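Local coordinates for protein RsfP (Uncultured bacterium, PDB 4GLJ) that probably catalyses the phosphate-dependent cleavage of 5'-methylthioadenosine to adenine and 5-methylthioribose 1-phosphate, and also binds the dye rhodamine B, at residues L62-Q67 with S74-R79; S35-T40 with S46-L51; A80-L85 with K205-A210; A84-G89 with L292-P297. All blocks are in the same frame, centred on the assembly; numbering follows the deposited sequence.

In the fold
All four contacts lie within one chain of the trimer, and helix 78-87 is common to three of them. Interaction 2 comes first along the chain, pairing strands 33-36 and 49-54. Interaction 1 follows, where strand 57-63, the next neighbour in the same mixed sheet, runs into a phosphate-holding turn; the two centres are about 11 Å apart and S46 touches R64. Interactions 3 and 4 start from overlapping parts of helix 78-87, with centres about 8 Å apart, and reach helix 200-209 and the C-terminal tail. Helix 78-87 thus links the phosphate-side loop, helix 200-209 and the C-terminal segment.

Interaction 1. Residues L62-Q67 with S74-R79; sequences LTRHGQ and SEVPYR. With PO4 (phosphate ion), chain D.
Oxygen O4 of a bound phosphate is gripped by two side chains from segment 62-67: NH1 of R64 at 2.8 Å from O4, and NE2 of H65, also 2.8 Å from O4. The same NE2 makes a weak second bond to phosphate O1, and the phosphorus lies in the plane of the imidazole, off its edge. A type I turn from T63 to G66, closed by G66 N to T63 O, sets these neighbouring residues side by side. R64 reaches the ion with its CG anti to the backbone N (chi1 -179°) and a bend at chi3, while its NE forms a salt bridge to E203. Across the contact V76 packs obliquely against the stem of the arginine, CG1 lying 4.0 Å from R64 CG, and its CG2 comes 3.7 Å from R64 O. The same CG1 also sits 3.7 Å above the centre of the Y78 ring. A leucine in place of R64 would remove the guanidinium and is likely to leave E203 without its salt-bridge partner and phosphate O4 without one of its two bonds described here. H65 also touches the rhodamine B in its pocket. Although the ion probably came from the crystallisation liquor, T199 OG1, S22 N and A98 N also hydrogen-bond it, and this chemistry is consistent with the phosphate-substrate site of a phosphorylase.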
loop_
_atom_site.group_PDB
_atom_site.type_symbol
_atom_site.label_atom_id
_atom_site.label_comp_id
_atom_site.label_asym_id
_atom_site.label_seq_id
_atom_site.Cartn_x
_atom_site.Cartn_y
_atom_site.Cartn_z
ATOM N N LEU A 62 -22.589 0.354 -17.154
ATOM C CA LEU A 62 -22.425 0.942 -15.788
ATOM C C LEU A 62 -21.344 2.045 -15.943
ATOM O O LEU A 62 -20.259 1.769 -16.447
ATOM C CB LEU A 62 -21.968 -0.142 -14.820
ATOM C CG LEU A 62 -21.632 0.331 -13.386
ATOM C CD1 LEU A 62 -22.742 1.293 -12.952
ATOM C CD2 LEU A 62 -21.622 -0.869 -12.457
ATOM N N THR A 63 -21.672 3.293 -15.582
ATOM C CA THR A 63 -20.678 4.391 -15.606
ATOM C C THR A 63 -19.921 4.302 -14.347
ATOM O O THR A 63 -20.489 4.567 -13.292
ATOM C CB THR A 63 -21.360 5.765 -15.570
ATOM O OG1 THR A 63 -22.314 5.782 -16.613
ATOM C CG2 THR A 63 -20.329 6.831 -15.819
ATOM N N ARG A 64 -18.635 3.922 -14.426
ATOM C CA ARG A 64 -17.863 3.724 -13.236
ATOM C C ARG A 64 -17.827 4.944 -12.234
ATOM O O ARG A 64 -17.911 4.774 -10.978
ATOM C CB ARG A 64 -16.419 3.341 -13.703
ATOM C CG ARG A 64 -15.537 3.085 -12.540
ATOM C CD ARG A 64 -14.134 2.727 -12.950
ATOM N NE ARG A 64 -14.021 1.497 -13.757
ATOM C CZ ARG A 64 -13.638 1.399 -15.031
ATOM N NH1 ARG A 64 -13.422 2.478 -15.783
ATOM N NH2 ARG A 64 -13.540 0.183 -15.604
ATOM N N HIS A 65 -17.690 6.144 -12.787
ATOM C CA HIS A 65 -17.554 7.371 -11.952
ATOM C C HIS A 65 -18.837 8.017 -11.574
ATOM O O HIS A 65 -18.814 9.019 -10.880
ATOM C CB HIS A 65 -16.646 8.388 -12.612
ATOM C CG HIS A 65 -15.211 7.922 -12.721
ATOM N ND1 HIS A 65 -14.366 7.944 -11.679
ATOM C CD2 HIS A 65 -14.527 7.311 -13.770
ATOM C CE1 HIS A 65 -13.148 7.459 -12.053
ATOM N NE2 HIS A 65 -13.254 7.041 -13.323
ATOM N N GLY A 66 -19.960 7.387 -11.945
ATOM C CA GLY A 66 -21.315 7.909 -11.753
ATOM C C GLY A 66 -21.684 8.998 -12.732
ATOM O O GLY A 66 -20.834 9.506 -13.477
ATOM N N GLN A 67 -22.953 9.412 -12.704
ATOM C CA GLN A 67 -23.342 10.557 -13.514
ATOM C C GLN A 67 -22.613 11.839 -13.106
ATOM O O GLN A 67 -22.334 12.107 -11.916
ATOM C CB GLN A 67 -24.871 10.724 -13.587
ATOM C CG GLN A 67 -25.338 11.172 -14.987
ATOM C CD GLN A 67 -24.578 10.493 -16.142
ATOM O OE1 GLN A 67 -23.722 11.121 -16.815
ATOM N NE2 GLN A 67 -24.857 9.198 -16.357
ATOM N N SER A 74 -10.584 6.164 -5.902
ATOM C CA SER A 74 -10.495 5.540 -4.596
ATOM C C SER A 74 -11.878 5.288 -4.002
ATOM O O SER A 74 -12.002 4.410 -3.194
ATOM C CB SER A 74 -9.726 6.432 -3.551
ATOM O OG SER A 74 -8.413 6.726 -4.018
ATOM N N GLU A 75 -12.923 6.041 -4.371
ATOM C CA GLU A 75 -14.149 5.872 -3.632
ATOM C C GLU A 75 -15.218 5.141 -4.504
ATOM O O GLU A 75 -16.376 5.010 -4.112
ATOM C CB GLU A 75 -14.671 7.234 -3.100
ATOM C CG GLU A 75 -15.109 8.079 -4.283
ATOM C CD GLU A 75 -15.463 9.532 -3.837
ATOM O OE1 GLU A 75 -15.736 9.756 -2.624
ATOM O OE2 GLU A 75 -15.527 10.393 -4.715
ATOM N N VAL A 76 -14.836 4.680 -5.687
ATOM C CA VAL A 76 -15.820 3.953 -6.508
ATOM C C VAL A 76 -16.309 2.726 -5.712
ATOM O O VAL A 76 -15.442 1.995 -5.147
ATOM C CB VAL A 76 -15.160 3.581 -7.812
ATOM C CG1 VAL A 76 -16.017 2.542 -8.596
ATOM C CG2 VAL A 76 -14.958 4.848 -8.675
ATOM N N PRO A 77 -17.627 2.427 -5.707
ATOM C CA PRO A 77 -18.009 1.269 -4.936
ATOM C C PRO A 77 -17.797 -0.015 -5.793
ATOM O O PRO A 77 -18.783 -0.644 -6.317
ATOM C CB PRO A 77 -19.519 1.527 -4.672
ATOM C CG PRO A 77 -19.986 2.190 -5.973
ATOM C CD PRO A 77 -18.799 3.039 -6.398
ATOM N N TYR A 78 -16.544 -0.472 -5.847
ATOM C CA TYR A 78 -16.230 -1.610 -6.750
ATOM C C TYR A 78 -17.013 -2.874 -6.394
ATOM O O TYR A 78 -17.434 -3.553 -7.313
ATOM C CB TYR A 78 -14.711 -1.911 -6.638
ATOM C CG TYR A 78 -13.885 -0.803 -7.243
ATOM C CD1 TYR A 78 -13.720 -0.706 -8.598
ATOM C CD2 TYR A 78 -13.333 0.183 -6.403
ATOM C CE1 TYR A 78 -12.993 0.352 -9.133
ATOM C CE2 TYR A 78 -12.614 1.254 -6.944
ATOM C CZ TYR A 78 -12.518 1.353 -8.273
ATOM O OH TYR A 78 -11.805 2.362 -8.819
ATOM N N ARG A 79 -17.150 -3.236 -5.120
ATOM C CA ARG A 79 -17.868 -4.428 -4.727
ATOM C C ARG A 79 -19.358 -4.387 -5.066
ATOM O O ARG A 79 -19.827 -5.296 -5.648
ATOM C CB ARG A 79 -17.674 -4.718 -3.239
ATOM C CG ARG A 79 -16.365 -5.370 -2.834
ATOM C CD ARG A 79 -16.252 -5.538 -1.334
ATOM N NE ARG A 79 -16.445 -4.278 -0.669
ATOM C CZ ARG A 79 -16.683 -4.108 0.615
ATOM N NH1 ARG A 79 -16.747 -5.116 1.443
ATOM N NH2 ARG A 79 -16.846 -2.895 1.053
HETATM P P PO4 D . -11.186 5.349 -15.753
HETATM O O1 PO4 D . -10.642 6.674 -15.304
HETATM O O2 PO4 D . -11.438 5.574 -17.225
HETATM O O3 PO4 D . -10.112 4.370 -15.457
HETATM O O4 PO4 D . -12.491 4.968 -15.061
#

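Interaction 2. Residues S35-T40 with S46-L51; sequences SVKIET and SDDIVL
V36 and I49 face each other as a hydrogen-bonded pair of an antiparallel beta ladder, at the outer strand of the mixed sheet. V36 N donates to I49 O at 2.8 Å, in the carbonyl plane and nearly straight at 162°; the return bond, I49 N to V36 O, is weak. S35 and V50 form the neighbouring non-hydrogen-bonded pair, and S35 CA adds a CA-H...O contact to I49 O. On the face that carries V36 and I49, the valine meets L51 at about a right angle, its CG1 3.9 Å from L51 CD1. I38 comes obliquely to I49, methyl against methyl, with CD1 of I38 3.7 Å from CD1 of I49. Just past the last bridge K37 and D48 still lie side by side and are joined by a salt bridge: K37 NZ sits 2.9 Å from D48 OD1, which accepts through its syn lone pair. The lysine folds back to do this, bent at chi3 and chi4 (-89° and -45°), and its CG also lies against OD1. An alanine at D48 would remove the carboxylate, and K37 would probably lose the charge that holds its chain curled and swing outward. Behind this first shell, A84 of helix 78-87 and A60 and L62 of strand 57-63 pack on I49, setting the inner strand against the core. Where the chains separate, one water accepts from I38 N at 3.0 Å and donates to V36 O, with a weak third bond to D47 O.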
loop_
_atom_site.group_PDB
_atom_site.type_symbol
_atom_site.label_atom_id
_atom_site.label_comp_id
_atom_site.label_asym_id
_atom_site.label_seq_id
_atom_site.Cartn_x
_atom_site.Cartn_y
_atom_site.Cartn_z
ATOM N N SER A 35 -33.394 1.915 -17.073
ATOM C CA SER A 35 -32.446 1.956 -15.956
ATOM C C SER A 35 -32.909 1.041 -14.835
ATOM O O SER A 35 -34.103 0.972 -14.554
ATOM C CB SER A 35 -32.348 3.365 -15.403
ATOM O OG SER A 35 -31.607 4.178 -16.274
ATOM N N VAL A 36 -31.983 0.356 -14.174
ATOM C CA VAL A 36 -32.383 -0.447 -13.025
ATOM C C VAL A 36 -31.530 -0.020 -11.826
ATOM O O VAL A 36 -30.303 0.185 -11.965
ATOM C CB VAL A 36 -32.331 -1.977 -13.293
ATOM C CG1 VAL A 36 -33.340 -2.355 -14.392
ATOM C CG2 VAL A 36 -30.935 -2.409 -13.686
ATOM N N LYS A 37 -32.196 0.192 -10.691
ATOM C CA LYS A 37 -31.511 0.468 -9.437
ATOM C C LYS A 37 -31.412 -0.884 -8.762
ATOM O O LYS A 37 -32.404 -1.566 -8.597
ATOM C CB LYS A 37 -32.307 1.447 -8.556
ATOM C CG LYS A 37 -31.446 2.129 -7.479
ATOM C CD LYS A 37 -32.286 3.029 -6.558
ATOM C CE LYS A 37 -32.391 4.460 -7.097
ATOM N NZ LYS A 37 -31.032 4.923 -7.545
ATOM N N ILE A 38 -30.202 -1.314 -8.465
ATOM C CA ILE A 38 -29.983 -2.625 -7.868
ATOM C C ILE A 38 -29.468 -2.361 -6.442
ATOM O O ILE A 38 -28.531 -1.584 -6.280
ATOM C CB ILE A 38 -28.987 -3.427 -8.717
ATOM C CG1 ILE A 38 -29.611 -3.720 -10.086
ATOM C CG2 ILE A 38 -28.580 -4.703 -7.985
ATOM C CD1 ILE A 38 -28.680 -4.291 -11.123
ATOM N N GLU A 39 -30.085 -2.964 -5.425
ATOM C CA GLU A 39 -29.548 -2.913 -4.072
ATOM C C GLU A 39 -28.534 -4.045 -3.934
ATOM O O GLU A 39 -28.687 -5.104 -4.578
ATOM C CB GLU A 39 -30.646 -3.076 -3.045
ATOM C CG GLU A 39 -31.843 -2.115 -3.193
ATOM C CD GLU A 39 -31.605 -0.732 -2.566
ATOM O OE1 GLU A 39 -30.480 -0.171 -2.723
ATOM O OE2 GLU A 39 -32.553 -0.204 -1.910
ATOM N N THR A 40 -27.416 -3.807 -3.247
ATOM C CA THR A 40 -26.516 -4.913 -3.002
ATOM C C THR A 40 -26.146 -4.923 -1.515
ATOM O O THR A 40 -26.362 -3.916 -0.790
ATOM C CB THR A 40 -25.220 -4.904 -3.842
ATOM O OG1 THR A 40 -24.250 -4.073 -3.194
ATOM C CG2 THR A 40 -25.422 -4.502 -5.362
ATOM N N SER A 46 -22.280 2.576 -8.604
ATOM C CA SER A 46 -21.897 3.932 -8.915
ATOM C C SER A 46 -23.064 4.744 -9.482
ATOM O O SER A 46 -23.134 5.923 -9.224
ATOM C CB SER A 46 -20.814 3.955 -9.926
ATOM O OG SER A 46 -19.619 3.398 -9.487
ATOM N N ASP A 47 -23.964 4.112 -10.235
ATOM C CA ASP A 47 -25.136 4.790 -10.802
ATOM C C ASP A 47 -26.131 3.675 -11.128
ATOM O O ASP A 47 -25.757 2.490 -11.080
ATOM C CB ASP A 47 -24.661 5.471 -12.089
ATOM C CG ASP A 47 -25.700 6.367 -12.737
ATOM O OD1 ASP A 47 -26.753 6.706 -12.119
ATOM O OD2 ASP A 47 -25.440 6.717 -13.932
ATOM N N ASP A 48 -27.368 4.031 -11.486
ATOM C CA ASP A 48 -28.312 3.057 -12.033
ATOM C C ASP A 48 -27.667 2.376 -13.239
ATOM O O ASP A 48 -26.983 3.015 -14.011
ATOM C CB ASP A 48 -29.593 3.765 -12.476
ATOM C CG ASP A 48 -30.386 4.337 -11.312
ATOM O OD1 ASP A 48 -30.123 3.989 -10.134
ATOM O OD2 ASP A 48 -31.288 5.136 -11.568
ATOM N N ILE A 49 -27.771 1.062 -13.326
ATOM C CA ILE A 49 -27.301 0.350 -14.475
ATOM C C ILE A 49 -28.291 0.518 -15.649
ATOM O O ILE A 49 -29.527 0.373 -15.486
ATOM C CB ILE A 49 -27.057 -1.093 -14.050
ATOM C CG1 ILE A 49 -25.795 -1.108 -13.161
ATOM C CG2 ILE A 49 -26.884 -2.029 -15.246
ATOM C CD1 ILE A 49 -25.838 -2.244 -12.187
ATOM N N VAL A 50 -27.758 0.928 -16.799
ATOM C CA VAL A 50 -28.587 1.037 -18.024
ATOM C C VAL A 50 -28.569 -0.294 -18.829
ATOM O O VAL A 50 -27.511 -0.870 -19.113
ATOM C CB VAL A 50 -28.177 2.195 -18.965
ATOM C CG1 VAL A 50 -29.075 2.215 -20.221
ATOM C CG2 VAL A 50 -28.330 3.561 -18.297
ATOM N N LEU A 51 -29.752 -0.793 -19.136
ATOM C CA LEU A 51 -29.921 -1.971 -19.995
ATOM C C LEU A 51 -30.493 -1.550 -21.338
ATOM O O LEU A 51 -31.399 -0.726 -21.427
ATOM C CB LEU A 51 -30.809 -3.042 -19.352
ATOM C CG LEU A 51 -30.227 -3.581 -18.036
ATOM C CD1 LEU A 51 -31.355 -4.143 -17.193
ATOM C CD2 LEU A 51 -29.202 -4.648 -18.313
HETATM O O HOH W 1 -27.961 0.377 -9.649
#

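Interaction 3. Residues A80-L85 with K205-A210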
loop_
_atom_site.group_PDB
_atom_site.type_symbol
_atom_site.label_atom_id
_atom_site.label_comp_id
_atom_site.label_asym_id
_atom_site.label_seq_id
_atom_site.Cartn_x
_atom_site.Cartn_y
_atom_site.Cartn_z
ATOM N N ALA A 80 -20.057 -3.294 -4.762
ATOM C CA ALA A 80 -21.444 -3.077 -5.291
ATOM C C ALA A 80 -21.604 -3.169 -6.773
ATOM O O ALA A 80 -22.557 -3.782 -7.241
ATOM C CB ALA A 80 -22.068 -1.782 -4.720
ATOM N N ASN A 81 -20.705 -2.576 -7.543
ATOM C CA ASN A 81 -20.821 -2.584 -9.006
ATOM C C ASN A 81 -20.724 -4.013 -9.572
ATOM O O ASN A 81 -21.534 -4.410 -10.402
ATOM C CB ASN A 81 -19.685 -1.754 -9.620
ATOM C CG ASN A 81 -19.862 -0.242 -9.392
ATOM O OD1 ASN A 81 -20.972 0.192 -9.002
ATOM N ND2 ASN A 81 -18.818 0.562 -9.691
ATOM N N ILE A 82 -19.763 -4.780 -9.060
ATOM C CA ILE A 82 -19.516 -6.130 -9.607
ATOM C C ILE A 82 -20.624 -6.980 -9.074
ATOM O O ILE A 82 -21.157 -7.785 -9.816
ATOM C CB ILE A 82 -18.078 -6.626 -9.154
ATOM C CG1 ILE A 82 -16.971 -5.866 -9.913
ATOM C CG2 ILE A 82 -17.930 -8.127 -9.413
ATOM C CD1 ILE A 82 -17.061 -5.874 -11.438
ATOM N N TYR A 83 -21.037 -6.800 -7.799
ATOM C CA TYR A 83 -22.099 -7.634 -7.262
ATOM C C TYR A 83 -23.405 -7.399 -8.075
ATOM O O TYR A 83 -24.151 -8.340 -8.458
ATOM C CB TYR A 83 -22.383 -7.322 -5.793
ATOM C CG TYR A 83 -23.252 -8.384 -5.095
ATOM C CD1 TYR A 83 -22.668 -9.454 -4.405
ATOM C CD2 TYR A 83 -24.664 -8.338 -5.136
ATOM C CE1 TYR A 83 -23.461 -10.430 -3.765
ATOM C CE2 TYR A 83 -25.462 -9.309 -4.506
ATOM C CZ TYR A 83 -24.837 -10.353 -3.828
ATOM O OH TYR A 83 -25.590 -11.346 -3.230
ATOM N N ALA A 84 -23.717 -6.135 -8.321
ATOM C CA ALA A 84 -24.930 -5.792 -9.102
ATOM C C ALA A 84 -24.925 -6.456 -10.511
ATOM O O ALA A 84 -25.940 -6.970 -10.954
ATOM C CB ALA A 84 -25.039 -4.274 -9.196
ATOM N N LEU A 85 -23.772 -6.494 -11.168
ATOM C CA LEU A 85 -23.693 -7.018 -12.537
ATOM C C LEU A 85 -23.846 -8.534 -12.428
ATOM O O LEU A 85 -24.540 -9.141 -13.234
ATOM C CB LEU A 85 -22.367 -6.647 -13.203
ATOM C CG LEU A 85 -22.195 -5.154 -13.520
ATOM C CD1 LEU A 85 -20.822 -4.874 -14.119
ATOM C CD2 LEU A 85 -23.299 -4.650 -14.484
ATOM N N LYS A 205 -10.039 -8.120 -9.776
ATOM C CA LYS A 205 -10.048 -9.137 -8.702
ATOM C C LYS A 205 -11.521 -9.542 -8.356
ATOM O O LYS A 205 -11.827 -10.719 -8.136
ATOM C CB LYS A 205 -9.343 -8.547 -7.433
ATOM C CG LYS A 205 -7.814 -8.460 -7.628
ATOM C CD LYS A 205 -7.175 -7.824 -6.375
ATOM C CE LYS A 205 -5.652 -8.043 -6.541
ATOM N NZ LYS A 205 -4.827 -7.240 -5.544
ATOM N N LEU A 206 -12.346 -8.562 -8.136
ATOM C CA LEU A 206 -13.738 -8.768 -7.754
ATOM C C LEU A 206 -14.515 -9.519 -8.859
ATOM O O LEU A 206 -15.298 -10.426 -8.566
ATOM C CB LEU A 206 -14.404 -7.414 -7.409
ATOM C CG LEU A 206 -13.723 -6.788 -6.140
ATOM C CD1 LEU A 206 -14.107 -5.309 -5.966
ATOM C CD2 LEU A 206 -14.073 -7.576 -4.856
ATOM N N ALA A 207 -14.282 -9.147 -10.108
ATOM C CA ALA A 207 -14.929 -9.814 -11.259
ATOM C C ALA A 207 -14.490 -11.282 -11.236
ATOM O O ALA A 207 -15.319 -12.201 -11.455
ATOM C CB ALA A 207 -14.489 -9.128 -12.582
ATOM N N ARG A 208 -13.201 -11.549 -10.965
ATOM C CA ARG A 208 -12.729 -12.936 -10.928
ATOM C C ARG A 208 -13.418 -13.717 -9.793
ATOM O O ARG A 208 -13.868 -14.859 -9.984
ATOM C CB ARG A 208 -11.208 -12.977 -10.760
ATOM C CG ARG A 208 -10.571 -14.359 -10.848
ATOM C CD ARG A 208 -10.847 -15.184 -12.132
ATOM N NE ARG A 208 -10.514 -14.391 -13.331
ATOM C CZ ARG A 208 -9.302 -14.385 -13.895
ATOM N NH1 ARG A 208 -8.322 -15.173 -13.388
ATOM N NH2 ARG A 208 -9.077 -13.704 -15.022
ATOM N N GLU A 209 -13.510 -13.103 -8.606
ATOM C CA GLU A 209 -14.190 -13.763 -7.478
ATOM C C GLU A 209 -15.655 -14.008 -7.764
ATOM O O GLU A 209 -16.265 -14.933 -7.167
ATOM C CB GLU A 209 -14.112 -12.917 -6.203
ATOM C CG GLU A 209 -12.686 -12.876 -5.639
ATOM C CD GLU A 209 -12.607 -12.140 -4.321
ATOM O OE1 GLU A 209 -13.596 -11.407 -3.995
ATOM O OE2 GLU A 209 -11.542 -12.277 -3.622
ATOM N N ALA A 210 -16.232 -13.137 -8.593
ATOM C CA ALA A 210 -17.625 -13.276 -8.978
ATOM C C ALA A 210 -17.809 -14.206 -10.164
ATOM O O ALA A 210 -18.910 -14.278 -10.725
ATOM C CB ALA A 210 -18.229 -11.933 -9.303
#
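I82 of helix 78-87 presses its branched side chain onto the backbone and CB atoms of helix 200-209, a buried helix-to-helix contact in the phosphorylase fold. Its CB bond is directed at the partner, and the two gamma branches divide the work. CG2, placed anti to the backbone N with CG1 beside that N (chi1 -72°), lies over the last turn of the opposite helix, 3.6 Å from L206 O and 3.9 Å from A207 N. CG1 comes against the root of the leucine, 3.9 Å from L206 CB, so that the isoleucine and leucine chains pass at a slant and meet near their bases. CD1 turns to the methyl of A207, CB at 4.3 Å. The small A207 is consistent with the close approach: the CA atoms of I82 and A207 are 6.1 Å apart, and no hydrogen bond joins the segments. L206 sends its outer methyls on toward Y78 and R79, while I19 of strand 16-20 also packs on I82, which places this isoleucine between sheet and helix. Where helix 200-209 ends, E209 hydrogen-bonds Q178 of the third subunit. A210, the first residue to leave helical geometry, completes the seat of the isoleucine with its methyl: A210 CB is 3.8 Å from I82 CG2.

Interaction 4. Residues A84-G89 with L292-P297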
loop_
_atom_site.group_PDB
_atom_site.type_symbol
_atom_site.label_atom_id
_atom_site.label_comp_id
_atom_site.label_asym_id
_atom_site.label_seq_id
_atom_site.Cartn_x
_atom_site.Cartn_y
_atom_site.Cartn_z
ATOM N N ALA A 84 -23.717 -6.135 -8.321
ATOM C CA ALA A 84 -24.930 -5.792 -9.102
ATOM C C ALA A 84 -24.925 -6.456 -10.511
ATOM O O ALA A 84 -25.940 -6.970 -10.954
ATOM C CB ALA A 84 -25.039 -4.274 -9.196
ATOM N N LEU A 85 -23.772 -6.494 -11.168
ATOM C CA LEU A 85 -23.693 -7.018 -12.537
ATOM C C LEU A 85 -23.846 -8.534 -12.428
ATOM O O LEU A 85 -24.540 -9.141 -13.234
ATOM C CB LEU A 85 -22.367 -6.647 -13.203
ATOM C CG LEU A 85 -22.195 -5.154 -13.520
ATOM C CD1 LEU A 85 -20.822 -4.874 -14.119
ATOM C CD2 LEU A 85 -23.299 -4.650 -14.484
ATOM N N LYS A 86 -23.199 -9.141 -11.424
ATOM C CA LYS A 86 -23.516 -10.541 -11.106
ATOM C C LYS A 86 -25.002 -10.863 -10.945
ATOM O O LYS A 86 -25.467 -11.862 -11.503
ATOM C CB LYS A 86 -22.734 -11.031 -9.857
ATOM C CG LYS A 86 -22.878 -12.536 -9.699
ATOM C CD LYS A 86 -22.117 -13.234 -10.865
ATOM C CE LYS A 86 -22.213 -14.758 -10.611
ATOM N NZ LYS A 86 -21.380 -15.546 -11.589
ATOM N N THR A 87 -25.764 -10.037 -10.244
ATOM C CA THR A 87 -27.176 -10.302 -10.079
ATOM C C THR A 87 -27.937 -10.251 -11.411
ATOM O O THR A 87 -29.021 -10.834 -11.531
ATOM C CB THR A 87 -27.883 -9.368 -9.076
ATOM O OG1 THR A 87 -27.996 -8.045 -9.629
ATOM C CG2 THR A 87 -27.165 -9.354 -7.720
ATOM N N LEU A 88 -27.369 -9.604 -12.421
ATOM C CA LEU A 88 -28.073 -9.526 -13.734
ATOM C C LEU A 88 -27.734 -10.754 -14.587
ATOM O O LEU A 88 -28.255 -10.928 -15.676
ATOM C CB LEU A 88 -27.644 -8.219 -14.450
ATOM C CG LEU A 88 -28.184 -6.913 -13.824
ATOM C CD1 LEU A 88 -27.547 -5.635 -14.393
ATOM C CD2 LEU A 88 -29.701 -6.889 -14.044
ATOM N N GLY A 89 -26.799 -11.577 -14.110
ATOM C CA GLY A 89 -26.344 -12.764 -14.833
ATOM C C GLY A 89 -25.219 -12.519 -15.808
ATOM O O GLY A 89 -24.958 -13.312 -16.706
ATOM N N LEU A 292 -22.976 -13.194 0.504
ATOM C CA LEU A 292 -22.266 -13.706 -0.673
ATOM C C LEU A 292 -23.140 -14.405 -1.682
ATOM O O LEU A 292 -22.616 -15.017 -2.651
ATOM C CB LEU A 292 -21.180 -14.702 -0.228
ATOM C CG LEU A 292 -20.093 -14.126 0.738
ATOM C CD1 LEU A 292 -19.141 -15.296 1.089
ATOM C CD2 LEU A 292 -19.378 -12.955 0.052
ATOM N N ALA A 293 -24.459 -14.338 -1.460
ATOM C CA ALA A 293 -25.395 -15.220 -2.185
ATOM C C ALA A 293 -25.157 -15.282 -3.708
ATOM O O ALA A 293 -25.001 -16.378 -4.291
ATOM C CB ALA A 293 -26.829 -14.805 -1.867
ATOM N N ALA A 294 -25.140 -14.122 -4.373
ATOM C CA ALA A 294 -24.980 -14.096 -5.865
ATOM C C ALA A 294 -23.653 -14.704 -6.399
ATOM O O ALA A 294 -23.568 -15.064 -7.576
ATOM C CB ALA A 294 -25.120 -12.689 -6.392
ATOM N N LEU A 295 -22.637 -14.849 -5.541
ATOM C CA LEU A 295 -21.318 -15.320 -5.970
ATOM C C LEU A 295 -21.192 -16.816 -5.793
ATOM O O LEU A 295 -20.293 -17.448 -6.353
ATOM C CB LEU A 295 -20.215 -14.682 -5.120
ATOM C CG LEU A 295 -20.319 -13.185 -4.893
ATOM C CD1 LEU A 295 -19.242 -12.720 -3.897
ATOM C CD2 LEU A 295 -20.240 -12.420 -6.221
ATOM N N LEU A 296 -22.081 -17.395 -4.995
ATOM C CA LEU A 296 -21.919 -18.770 -4.635
ATOM C C LEU A 296 -22.698 -19.654 -5.589
ATOM O O LEU A 296 -23.760 -19.268 -6.116
ATOM C CB LEU A 296 -22.400 -19.002 -3.186
ATOM C CG LEU A 296 -21.436 -18.328 -2.193
ATOM C CD1 LEU A 296 -22.065 -18.363 -0.812
ATOM C CD2 LEU A 296 -20.026 -18.923 -2.191
ATOM N N PRO A 297 -22.205 -20.873 -5.796
ATOM C CA PRO A 297 -22.950 -21.790 -6.631
ATOM C C PRO A 297 -24.266 -22.130 -5.939
ATOM O O PRO A 297 -25.341 -22.102 -6.532
ATOM C CB PRO A 297 -22.029 -23.010 -6.721
ATOM C CG PRO A 297 -21.209 -22.961 -5.482
ATOM C CD PRO A 297 -21.021 -21.497 -5.176
ATOM O OXT PRO A 297 -24.290 -22.399 -4.740
#
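K86, near the end of helix 78-87, lays its aliphatic chain along A294 in the short 3-10 turn 293-295 close to the C-terminus. This is the tight part of the contact. K86 CG stands 4.0 Å from A294 CB and 3.4 Å from A294 O, and CE passes 3.3 Å from that same oxygen, with no hydrogen bond between the segments. A bend at chi2 (69°) folds the lysine past the carbonyl, after which the chain runs straight and delivers NZ to the backbone oxygen of A210, its polar partner. L295, on the buried side, adds a looser touch: its CD2 lies 4.4 Å from K86 CG. Y83, one turn earlier in the helix, contributes its hydroxyl to a hydrogen bond with A294 N and so pins the 3-10 turn from a second point.

Toward solvent the packing thins. T87 is exposed and offers A294 one methyl, while beyond it the chain turns away through G89, whose positive phi belongs to a Schellman motif. The threonine hydroxyl faces back into its own helix: OG1 donates to A84 O at 2.7 Å, tilted 21° from the carbonyl plane. With OG1 so turned, T87 CG2 lies 4.1 Å from A294 CB.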